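Local coordinates for protein decapping nuclease RAI1 (Candida albicans, PDB 5BTH) that removes the NAD cap from the 5' end of capped RNAs by hydrolysis, releasing the entire NAD moiety, with a divalent metal cation as cofactor, at residues Ile105-Leu110 with Trp268-Leu273; Asp98-Arg103 with Lys217-Gly222; Gln256-Glu261 with Pro309-Ala314; Ser248-Asn253 with Arg284-Ile289. All coordinates share one frame; numbering follows the deposited sequence.

Interaction 1: Ile105-Leu110 with Trp268-Leu273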
# COMPACT_ATOMS: atom_id res chain seq x y z
N ILE A 105 -4.21 -0.65 4.33
CA ILE A 105 -5.10 -1.22 5.30
C ILE A 105 -5.44 -2.67 4.92
O ILE A 105 -5.30 -3.55 5.76
CB ILE A 105 -6.36 -0.37 5.47
CG1 ILE A 105 -5.97 0.98 6.09
CG2 ILE A 105 -7.36 -1.06 6.39
CD1 ILE A 105 -7.16 1.83 6.44
N MET A 106 -5.84 -2.93 3.68
CA MET A 106 -6.24 -4.30 3.30
C MET A 106 -5.03 -5.24 3.20
O MET A 106 -5.12 -6.38 3.55
CB MET A 106 -7.04 -4.34 2.01
CG MET A 106 -8.45 -3.80 2.07
SD MET A 106 -9.54 -4.35 3.41
CE MET A 106 -9.71 -2.82 4.32
N THR A 107 -3.90 -4.72 2.74
CA THR A 107 -2.67 -5.49 2.72
C THR A 107 -2.37 -6.10 4.08
O THR A 107 -2.11 -7.28 4.14
CB THR A 107 -1.50 -4.62 2.25
OG1 THR A 107 -1.80 -4.21 0.92
CG2 THR A 107 -0.18 -5.41 2.27
N LYS A 108 -2.42 -5.29 5.13
CA LYS A 108 -2.23 -5.79 6.49
C LYS A 108 -3.20 -6.91 6.89
O LYS A 108 -2.85 -7.82 7.63
CB LYS A 108 -2.48 -4.71 7.49
CG LYS A 108 -1.46 -3.61 7.56
CD LYS A 108 -2.10 -2.51 8.39
CE LYS A 108 -1.32 -1.20 8.40
NZ LYS A 108 0.08 -1.53 8.74
N ILE A 109 -4.45 -6.74 6.50
CA ILE A 109 -5.45 -7.73 6.81
C ILE A 109 -5.19 -8.98 6.02
O ILE A 109 -5.23 -10.09 6.56
CB ILE A 109 -6.83 -7.17 6.47
CG1 ILE A 109 -7.16 -6.06 7.45
CG2 ILE A 109 -7.91 -8.26 6.44
CD1 ILE A 109 -8.51 -5.44 7.19
N LEU A 110 -4.95 -8.82 4.72
CA LEU A 110 -4.72 -9.98 3.86
C LEU A 110 -3.45 -10.76 4.27
O LEU A 110 -3.41 -12.00 4.16
CB LEU A 110 -4.70 -9.56 2.39
CG LEU A 110 -4.08 -10.50 1.38
CD1 LEU A 110 -4.90 -11.78 1.16
CD2 LEU A 110 -3.90 -9.71 0.09
N TRP A 268 3.40 -9.30 -2.83
CA TRP A 268 2.30 -9.91 -3.58
C TRP A 268 0.95 -9.54 -2.98
O TRP A 268 0.04 -9.27 -3.72
CB TRP A 268 2.42 -11.45 -3.65
CG TRP A 268 1.18 -12.03 -4.16
CD1 TRP A 268 0.85 -12.26 -5.47
CD2 TRP A 268 0.02 -12.37 -3.38
NE1 TRP A 268 -0.45 -12.76 -5.55
CE2 TRP A 268 -0.96 -12.85 -4.28
CE3 TRP A 268 -0.27 -12.35 -2.01
CZ2 TRP A 268 -2.22 -13.31 -3.84
CZ3 TRP A 268 -1.52 -12.81 -1.58
CH2 TRP A 268 -2.47 -13.28 -2.49
N CYS A 269 0.80 -9.53 -1.65
CA CYS A 269 -0.41 -8.93 -1.06
C CYS A 269 -0.72 -7.51 -1.59
O CYS A 269 -1.86 -7.18 -1.98
CB CYS A 269 -0.33 -8.83 0.48
SG CYS A 269 -0.32 -10.41 1.32
N GLN A 270 0.24 -6.64 -1.50
CA GLN A 270 -0.03 -5.25 -1.93
C GLN A 270 -0.47 -5.19 -3.39
O GLN A 270 -1.43 -4.52 -3.74
CB GLN A 270 1.20 -4.43 -1.87
CG GLN A 270 1.60 -3.79 -0.57
CD GLN A 270 2.86 -2.98 -0.83
OE1 GLN A 270 3.95 -3.39 -0.46
NE2 GLN A 270 2.73 -1.91 -1.61
N CYS A 271 0.23 -5.91 -4.25
CA CYS A 271 0.02 -5.75 -5.67
C CYS A 271 -1.15 -6.52 -6.17
O CYS A 271 -1.85 -6.07 -7.08
CB CYS A 271 1.26 -6.17 -6.44
SG CYS A 271 2.68 -5.14 -6.12
N PHE A 272 -1.37 -7.70 -5.61
CA PHE A 272 -2.59 -8.42 -5.90
C PHE A 272 -3.81 -7.57 -5.55
O PHE A 272 -4.73 -7.50 -6.31
CB PHE A 272 -2.68 -9.71 -5.11
CG PHE A 272 -3.96 -10.46 -5.36
CD1 PHE A 272 -4.06 -11.32 -6.44
CD2 PHE A 272 -5.07 -10.25 -4.54
CE1 PHE A 272 -5.25 -12.00 -6.69
CE2 PHE A 272 -6.27 -10.90 -4.80
CZ PHE A 272 -6.34 -11.78 -5.87
N LEU A 273 -3.81 -6.94 -4.40
CA LEU A 273 -4.96 -6.13 -4.01
C LEU A 273 -5.24 -4.94 -4.96
O LEU A 273 -6.42 -4.55 -5.15
CB LEU A 273 -4.78 -5.62 -2.59
CG LEU A 273 -5.12 -6.67 -1.52
CD1 LEU A 273 -4.62 -6.20 -0.18
CD2 LEU A 273 -6.62 -6.85 -1.42
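The hydroxyl OG1 of Thr107 rests against the backbone of 268-273, 3.5 Å from CA of Gln270, and it also touches a methyl group of Leu273. No hydrogen bond spans the two helices. Instead, OG1 is hydrogen-bonded within its own helix, to the carbonyl O of Arg103, which satisfies the hydroxyl while it faces apolar atoms. The other branch, CG2, lies 3.7 Å from CG of Gln270 and also reaches CB of Cys269.

Leu273 makes the closest approach, its methyl CD1 3.4 Å from N of Thr107, with CB of Met106 a little further off. Leu110 runs past Leu273 in the reverse direction, its CD2 3.6 Å from Leu273 CD1. Because CG of Leu110 stands opposite the backbone N (chi1 162°), CD2 can also meet CB of Cys269, at 3.7 Å. Farther along, CD2 approaches CZ3 of Trp268 obliquely, at 4.3 Å.

The segment axes come within 8.9 Å at an angle of 125°, a close helix-helix crossing filled by small and branched side chains. Gln270, a probable substrate-binding residue by similarity, lies on helix 254-274: its CG packs on Thr107 while OE1 is hydrogen-bonded to Lys246 NZ, beside the metal ligand Glu244. Helix 103-111 thus probably backs the helix that carries part of the substrate site. Helix 321-338 adds a third partner, through Leu325 and Tyr328, and strand 242-249 lies against Gln270 and Cys271.

Interaction 2: Asp98-Arg103 with Lys217-Gly222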
# COMPACT_ATOMS: atom_id res chain seq x y z
N ASP A 98 -19.23 -1.32 -1.56
CA ASP A 98 -19.56 -1.64 -0.17
C ASP A 98 -18.56 -1.04 0.81
O ASP A 98 -18.96 -0.70 1.90
CB ASP A 98 -19.66 -3.15 0.04
CG ASP A 98 -20.63 -3.80 -0.89
OD1 ASP A 98 -20.27 -4.82 -1.51
OD2 ASP A 98 -21.74 -3.28 -1.05
N ILE A 99 -17.28 -0.92 0.42
CA ILE A 99 -16.21 -0.31 1.25
C ILE A 99 -15.32 0.67 0.48
O ILE A 99 -15.03 0.49 -0.70
CB ILE A 99 -15.23 -1.37 1.84
CG1 ILE A 99 -15.98 -2.52 2.50
CG2 ILE A 99 -14.29 -0.74 2.86
CD1 ILE A 99 -15.14 -3.77 2.68
N ILE A 100 -14.85 1.69 1.19
CA ILE A 100 -13.85 2.60 0.64
C ILE A 100 -12.73 2.83 1.66
O ILE A 100 -13.01 3.22 2.79
CB ILE A 100 -14.52 3.93 0.28
CG1 ILE A 100 -15.33 3.72 -0.98
CG2 ILE A 100 -13.52 5.10 0.14
CD1 ILE A 100 -16.65 4.47 -1.04
N THR A 101 -11.48 2.65 1.24
CA THR A 101 -10.32 2.76 2.13
C THR A 101 -9.00 2.73 1.35
O THR A 101 -8.98 2.42 0.14
CB THR A 101 -10.31 1.62 3.20
OG1 THR A 101 -9.18 1.78 4.05
CG2 THR A 101 -10.25 0.26 2.55
N PHE A 102 -7.90 3.06 2.03
CA PHE A 102 -6.54 2.92 1.47
C PHE A 102 -6.10 1.46 1.40
O PHE A 102 -6.47 0.70 2.26
CB PHE A 102 -5.56 3.66 2.35
CG PHE A 102 -5.75 5.14 2.34
CD1 PHE A 102 -6.53 5.77 3.32
CD2 PHE A 102 -5.17 5.90 1.34
CE1 PHE A 102 -6.71 7.13 3.28
CE2 PHE A 102 -5.32 7.28 1.32
CZ PHE A 102 -6.10 7.90 2.28
N ARG A 103 -5.30 1.05 0.42
CA ARG A 103 -5.01 -0.37 0.28
C ARG A 103 -3.98 -0.96 1.24
O ARG A 103 -3.90 -2.19 1.37
CB ARG A 103 -4.70 -0.80 -1.16
CG ARG A 103 -3.40 -0.37 -1.75
CD ARG A 103 -2.30 -1.37 -1.56
NE ARG A 103 -1.10 -0.57 -1.48
CZ ARG A 103 -0.29 -0.29 -2.49
NH1 ARG A 103 -0.48 -0.82 -3.67
NH2 ARG A 103 0.72 0.55 -2.31
N LYS A 217 -17.83 -5.41 -2.66
CA LYS A 217 -17.22 -4.45 -3.57
C LYS A 217 -16.41 -3.46 -2.78
O LYS A 217 -16.90 -2.91 -1.79
CB LYS A 217 -18.28 -3.67 -4.35
CG LYS A 217 -18.78 -4.34 -5.62
CD LYS A 217 -19.93 -5.32 -5.37
CE LYS A 217 -20.07 -6.34 -6.51
NZ LYS A 217 -19.08 -7.47 -6.45
N LEU A 218 -15.18 -3.21 -3.25
CA LEU A 218 -14.20 -2.38 -2.54
C LEU A 218 -13.61 -1.31 -3.42
O LEU A 218 -13.38 -1.53 -4.60
CB LEU A 218 -13.02 -3.23 -2.03
CG LEU A 218 -13.29 -4.18 -0.87
CD1 LEU A 218 -13.41 -5.63 -1.33
CD2 LEU A 218 -12.19 -4.09 0.16
N VAL A 219 -13.34 -0.17 -2.81
CA VAL A 219 -12.50 0.82 -3.42
C VAL A 219 -11.21 1.02 -2.65
O VAL A 219 -11.23 1.21 -1.45
CB VAL A 219 -13.21 2.15 -3.50
CG1 VAL A 219 -12.22 3.26 -3.84
CG2 VAL A 219 -14.29 2.08 -4.57
N LEU A 220 -10.08 1.01 -3.36
CA LEU A 220 -8.78 1.14 -2.69
C LEU A 220 -7.96 2.27 -3.26
O LEU A 220 -7.74 2.33 -4.44
CB LEU A 220 -7.99 -0.19 -2.80
CG LEU A 220 -8.78 -1.33 -2.22
CD1 LEU A 220 -8.06 -2.65 -2.45
CD2 LEU A 220 -9.08 -1.09 -0.73
N ALA A 221 -7.52 3.18 -2.41
CA ALA A 221 -6.54 4.11 -2.80
C ALA A 221 -5.18 3.55 -2.43
O ALA A 221 -4.93 3.21 -1.29
CB ALA A 221 -6.74 5.42 -2.11
N GLY A 222 -4.27 3.54 -3.38
CA GLY A 222 -2.86 3.30 -3.09
C GLY A 222 -1.84 3.90 -4.03
O GLY A 222 -2.11 4.19 -5.21
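The guanidinium of Arg103 has CA of Gly222 over one face, while the ring of Phe102 has the carbonyl O of Ala221 approaching it obliquely. CD2 of Phe102 lies 3.8 Å from CB of Ala221, and Phe77 meets the ring edge-to-face. Bends at chi2 and chi3 lead the Arg103 chain alongside Gly222, and NH2 bonds weakly to O of Glu223.

The strands pair in parallel, at 15° to each other. Ile99 N bonds Lys217 O, and Val219 N returns to Ile99 O at 2.8 Å. Thr101 N then bonds Val219 O, and Ala221 N bonds Thr101 O. Arg103 N to Ala221 O spans 2.8 Å, with the donor 39° above the carbonyl plane. At the other end, Lys217 N meets OD1 of Asp98 on the anti side, at 2.8 Å.

Neighbouring side chains lie alongside each other on both faces, Ile100 CG1 on Val219 CB and Thr101 CG2 on Leu220 CD2. This parallel pairing of the PD-(D/E)XK nuclease domain sets Arg103 beside Gln270 and near Glu223, both probable substrate residues. Strand 130-135 continues the pairing beyond 99-102, strand 204-213 flanks 217-222, and helix 254-274 meets Arg103 through Met274.

Interaction 3: Gln256-Glu261 with Pro309-Ala314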
# COMPACT_ATOMS: atom_id res chain seq x y z
N GLN A 256 17.88 -16.14 4.84
CA GLN A 256 17.52 -15.02 3.98
C GLN A 256 16.55 -15.47 2.93
O GLN A 256 15.74 -14.67 2.43
CB GLN A 256 18.79 -14.46 3.35
CG GLN A 256 19.71 -13.86 4.41
CD GLN A 256 21.09 -13.44 3.90
OE1 GLN A 256 21.99 -13.27 4.68
NE2 GLN A 256 21.22 -13.24 2.63
N VAL A 257 16.63 -16.75 2.59
CA VAL A 257 15.67 -17.31 1.67
C VAL A 257 14.27 -17.18 2.20
O VAL A 257 13.36 -16.81 1.43
CB VAL A 257 16.01 -18.74 1.21
CG1 VAL A 257 14.84 -19.40 0.50
CG2 VAL A 257 17.17 -18.68 0.23
N VAL A 258 14.08 -17.42 3.49
CA VAL A 258 12.71 -17.29 4.07
C VAL A 258 12.34 -15.83 4.34
O VAL A 258 11.20 -15.42 4.22
CB VAL A 258 12.49 -18.15 5.36
CG1 VAL A 258 13.39 -19.39 5.38
CG2 VAL A 258 12.65 -17.34 6.64
N SER A 259 13.32 -15.06 4.74
CA SER A 259 13.12 -13.65 4.95
C SER A 259 12.61 -13.05 3.61
O SER A 259 11.54 -12.45 3.55
CB SER A 259 14.45 -13.04 5.40
OG SER A 259 14.25 -11.81 6.09
N PHE A 260 13.32 -13.33 2.52
CA PHE A 260 12.89 -12.91 1.21
C PHE A 260 11.53 -13.45 0.83
O PHE A 260 10.73 -12.70 0.22
CB PHE A 260 13.88 -13.30 0.09
CG PHE A 260 13.43 -12.83 -1.26
CD1 PHE A 260 13.43 -11.50 -1.56
CD2 PHE A 260 12.92 -13.71 -2.19
CE1 PHE A 260 12.97 -11.03 -2.81
CE2 PHE A 260 12.47 -13.26 -3.43
CZ PHE A 260 12.49 -11.93 -3.74
N GLU A 261 11.28 -14.73 1.09
CA GLU A 261 9.93 -15.24 0.83
C GLU A 261 8.83 -14.41 1.53
O GLU A 261 7.78 -14.17 0.97
CB GLU A 261 9.79 -16.71 1.26
CG GLU A 261 8.39 -17.23 1.07
CD GLU A 261 8.30 -18.75 0.96
OE1 GLU A 261 7.62 -19.34 1.82
OE2 GLU A 261 8.88 -19.36 0.03
N PRO A 309 11.64 -25.49 -2.67
CA PRO A 309 12.01 -26.61 -1.80
C PRO A 309 12.61 -26.12 -0.51
O PRO A 309 12.35 -26.66 0.55
CB PRO A 309 13.06 -27.36 -2.61
CG PRO A 309 13.08 -26.72 -3.96
CD PRO A 309 12.57 -25.34 -3.80
N LEU A 310 13.40 -25.06 -0.57
CA LEU A 310 14.00 -24.53 0.65
C LEU A 310 13.03 -24.11 1.72
O LEU A 310 13.43 -24.03 2.85
CB LEU A 310 14.92 -23.36 0.37
CG LEU A 310 16.17 -23.68 -0.44
CD1 LEU A 310 17.33 -22.88 0.10
CD2 LEU A 310 16.51 -25.16 -0.36
N THR A 311 11.76 -23.88 1.42
CA THR A 311 10.86 -23.28 2.43
C THR A 311 9.60 -24.07 2.75
O THR A 311 8.71 -23.54 3.44
CB THR A 311 10.47 -21.88 1.99
OG1 THR A 311 9.88 -21.96 0.69
CG2 THR A 311 11.69 -21.03 1.88
N ASN A 312 9.50 -25.29 2.22
CA ASN A 312 8.56 -26.30 2.76
C ASN A 312 8.67 -26.22 4.29
O ASN A 312 9.77 -26.38 4.84
CB ASN A 312 8.93 -27.72 2.28
CG ASN A 312 8.34 -28.07 0.90
OD1 ASN A 312 8.22 -29.25 0.52
ND2 ASN A 312 7.95 -27.05 0.16
N ALA A 313 7.55 -25.93 4.95
CA ALA A 313 7.49 -25.82 6.43
C ALA A 313 6.12 -26.34 6.92
O ALA A 313 5.48 -27.11 6.20
CB ALA A 313 7.75 -24.37 6.87
N ALA A 314 5.69 -25.95 8.12
CA ALA A 314 4.43 -26.45 8.73
C ALA A 314 3.18 -25.75 8.17
O ALA A 314 3.11 -24.53 8.24
CB ALA A 314 4.46 -26.28 10.24
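Near its N-terminal end, helix 254-274 receives the loop that joins helices 301-306 and 321-338, and Glu261 and Thr311 make the polar part of this contact. The hydroxyl OG1 of Thr311 donates a hydrogen bond to OE2 of Glu261, at 2.9 Å. The donor arrives on the syn side of the carboxylate, 31° out of its plane. The same hydroxyl has a weak second partner in the backbone O of Asn308. Glu261 can reach this far because CG is opposite the backbone N (chi1 177°) and the chain beyond is extended, bringing the carboxylate up to the threonine, whose side chain comes from the opposite direction.

The two carboxylate oxygens have separate partners. OE1 forms a salt bridge with NZ of Lys318, farther along the same loop, and Lys318 also makes a weak hydrogen bond to the backbone O of Thr311. This probably stabilises the negative charge of the buried glutamate.

One turn earlier in the helix the contact becomes apolar. CG1 of Val257 fits against the methyl CG2 of Thr311 at 3.8 Å and lies 4.0 Å from CB of Leu310; the Val257 and Leu310 side chains cross at about a right angle. CG1 of Val258 brushes the same threonine methyl, at 4.2 Å.

The loop is thereby fastened to the side of the helix, away from the annotated sites: a peripheral helix-loop contact of the PD-(D/E)XK nuclease fold.

Interaction 4: Ser248-Asn253 with Arg284-Ile289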
# COMPACT_ATOMS: atom_id res chain seq x y z
N SER A 248 16.17 -5.30 -1.94
CA SER A 248 16.45 -6.30 -0.93
C SER A 248 17.91 -6.65 -0.97
O SER A 248 18.57 -6.52 -1.97
CB SER A 248 15.61 -7.56 -1.18
OG SER A 248 15.52 -8.36 -0.01
N ARG A 249 18.40 -7.13 0.15
CA ARG A 249 19.76 -7.58 0.24
C ARG A 249 19.97 -8.78 -0.64
O ARG A 249 19.03 -9.53 -0.89
CB ARG A 249 20.05 -7.93 1.67
CG ARG A 249 21.44 -8.47 1.90
CD ARG A 249 21.47 -8.95 3.32
NE ARG A 249 22.78 -9.34 3.74
CZ ARG A 249 23.04 -9.75 4.98
NH1 ARG A 249 22.05 -9.79 5.88
NH2 ARG A 249 24.28 -10.11 5.32
N ILE A 250 21.15 -8.93 -1.18
CA ILE A 250 21.46 -10.22 -1.87
C ILE A 250 21.29 -11.42 -0.91
O ILE A 250 21.51 -11.32 0.33
CB ILE A 250 22.86 -10.25 -2.55
CG1 ILE A 250 23.93 -9.41 -1.85
CG2 ILE A 250 22.76 -9.74 -3.98
CD1 ILE A 250 23.96 -9.37 -0.31
N ILE A 251 20.87 -12.56 -1.47
CA ILE A 251 20.52 -13.72 -0.66
C ILE A 251 21.71 -14.70 -0.59
O ILE A 251 22.24 -15.16 -1.60
CB ILE A 251 19.22 -14.41 -1.15
CG1 ILE A 251 18.10 -13.39 -1.44
CG2 ILE A 251 18.68 -15.37 -0.08
CD1 ILE A 251 17.12 -13.83 -2.50
N GLU A 252 22.09 -15.03 0.65
CA GLU A 252 23.35 -15.69 1.00
C GLU A 252 23.02 -17.05 1.60
O GLU A 252 23.58 -18.04 1.21
CB GLU A 252 24.15 -14.90 2.06
CG GLU A 252 24.13 -13.38 1.96
CD GLU A 252 25.49 -12.74 1.75
OE1 GLU A 252 25.91 -11.94 2.63
OE2 GLU A 252 26.12 -12.99 0.71
N ASN A 253 22.13 -17.07 2.57
CA ASN A 253 21.78 -18.30 3.22
C ASN A 253 20.29 -18.54 3.24
O ASN A 253 19.47 -17.70 2.83
CB ASN A 253 22.31 -18.31 4.65
CG ASN A 253 21.76 -17.19 5.49
OD1 ASN A 253 20.70 -16.66 5.20
ND2 ASN A 253 22.47 -16.83 6.53
N ARG A 284 20.83 -5.48 -3.49
CA ARG A 284 21.97 -4.66 -3.22
C ARG A 284 22.80 -5.29 -2.16
O ARG A 284 22.26 -5.94 -1.25
CB ARG A 284 21.54 -3.25 -2.78
CG ARG A 284 20.40 -3.22 -1.78
CD ARG A 284 20.92 -3.33 -0.41
NE ARG A 284 19.87 -3.19 0.59
CZ ARG A 284 20.02 -3.65 1.82
NH1 ARG A 284 21.17 -4.24 2.17
NH2 ARG A 284 19.05 -3.53 2.69
N ASP A 285 24.11 -5.10 -2.26
CA ASP A 285 25.04 -5.78 -1.36
C ASP A 285 25.14 -5.03 -0.02
O ASP A 285 24.39 -4.05 0.18
CB ASP A 285 26.39 -5.92 -2.05
CG ASP A 285 27.14 -4.64 -2.16
OD1 ASP A 285 26.88 -3.68 -1.41
OD2 ASP A 285 28.03 -4.58 -3.02
N ASN A 286 26.03 -5.46 0.88
CA ASN A 286 26.06 -4.84 2.23
C ASN A 286 26.63 -3.40 2.23
O ASN A 286 26.44 -2.68 3.20
CB ASN A 286 26.84 -5.66 3.29
CG ASN A 286 26.74 -7.15 3.09
OD1 ASN A 286 25.67 -7.76 3.11
ND2 ASN A 286 27.90 -7.76 2.91
N ASN A 287 27.37 -3.02 1.18
CA ASN A 287 27.73 -1.63 0.93
C ASN A 287 26.70 -0.84 0.12
O ASN A 287 27.00 0.23 -0.38
CB ASN A 287 29.08 -1.57 0.22
CG ASN A 287 30.19 -2.19 1.04
OD1 ASN A 287 30.15 -2.19 2.27
ND2 ASN A 287 31.16 -2.73 0.36
N LEU A 288 25.51 -1.41 -0.03
CA LEU A 288 24.37 -0.72 -0.61
C LEU A 288 24.63 -0.34 -2.05
O LEU A 288 24.20 0.71 -2.52
CB LEU A 288 23.96 0.47 0.29
CG LEU A 288 23.86 0.05 1.76
CD1 LEU A 288 23.26 1.05 2.74
CD2 LEU A 288 23.08 -1.28 1.89
N ILE A 289 25.35 -1.22 -2.73
CA ILE A 289 25.58 -1.15 -4.17
C ILE A 289 24.64 -2.12 -4.89
O ILE A 289 24.59 -3.27 -4.54
CB ILE A 289 27.04 -1.59 -4.52
CG1 ILE A 289 28.09 -0.84 -3.69
CG2 ILE A 289 27.32 -1.39 -6.00
CD1 ILE A 289 28.04 0.67 -3.89
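Backbone hydrogen bonds between Ser248, Ile250 and Arg284 hold the two segments together. Arg284 N donates to Ser248 O at 2.9 Å, and Ile250 N donates to Arg284 O at 3.2 Å. The second donor sits 48° above the carbonyl plane, not on a lone pair. CA of Arg249, which forms a parallel bridge with Arg284, adds a C-H...O contact to the same oxygen.

Among the side-chain polar contacts, NE of Arg249 makes a weak hydrogen bond to OD1 of Asn286, at 3.4 Å. The extended arginine chain crosses the amide with the two flat groups 81° apart, nearly perpendicular. Within its own segment, NH2 of Arg249 makes a long salt bridge with OE1 of Glu252, at 3.6 Å.

Packing accounts for the rest. The guanidinium of Arg284 is placed so that N of Arg249 lies over its centre, and CB of Arg249 is 3.9 Å from NH1 of Arg284. NE of Arg284 is buried here without any polar partner in the model. Just past the strand, CG1 of Ile250 rests 3.8 Å from CA of Asp285.

Within 284-289, a type I turn from Asp285 to Leu288 is braced by the aspartate: Ile289 N bonds OD1 of Asp285 at 3.2 Å, from above the carboxylate plane. This turn links the antiparallel strands 278-284 and 290-297. The first pairs in parallel with the end of strand 242-249, whose earlier residues include the metal-binding Glu244 and Leu245. Tyr162 and Cys166 of helix 157-177 touch Arg284, while Gln256 of helix 254-274 touches Arg249.

From the N terminus, strand 99-102 opens interaction 2 and runs straight into helix 103-111, which opens interaction 1. Interaction 2 closes first, at strand 216-227; interaction 1 closes later, on helix 254-274, so the two cross, and they touch through Met106 and Leu220. Beyond strand 216-227, its sheet neighbour 242-249 opens interaction 4 and helix 254-274 opens interaction 3. These also cross, closing at the turn 284-289 and the loop 309-314, and they touch through Gln256 and Ile250. Both cross interaction 1, whereas each follows interaction 2 in series. Helix 254-274 therefore joins the buried interaction 1 to the peripheral interaction 3, about 20 Å away between centres.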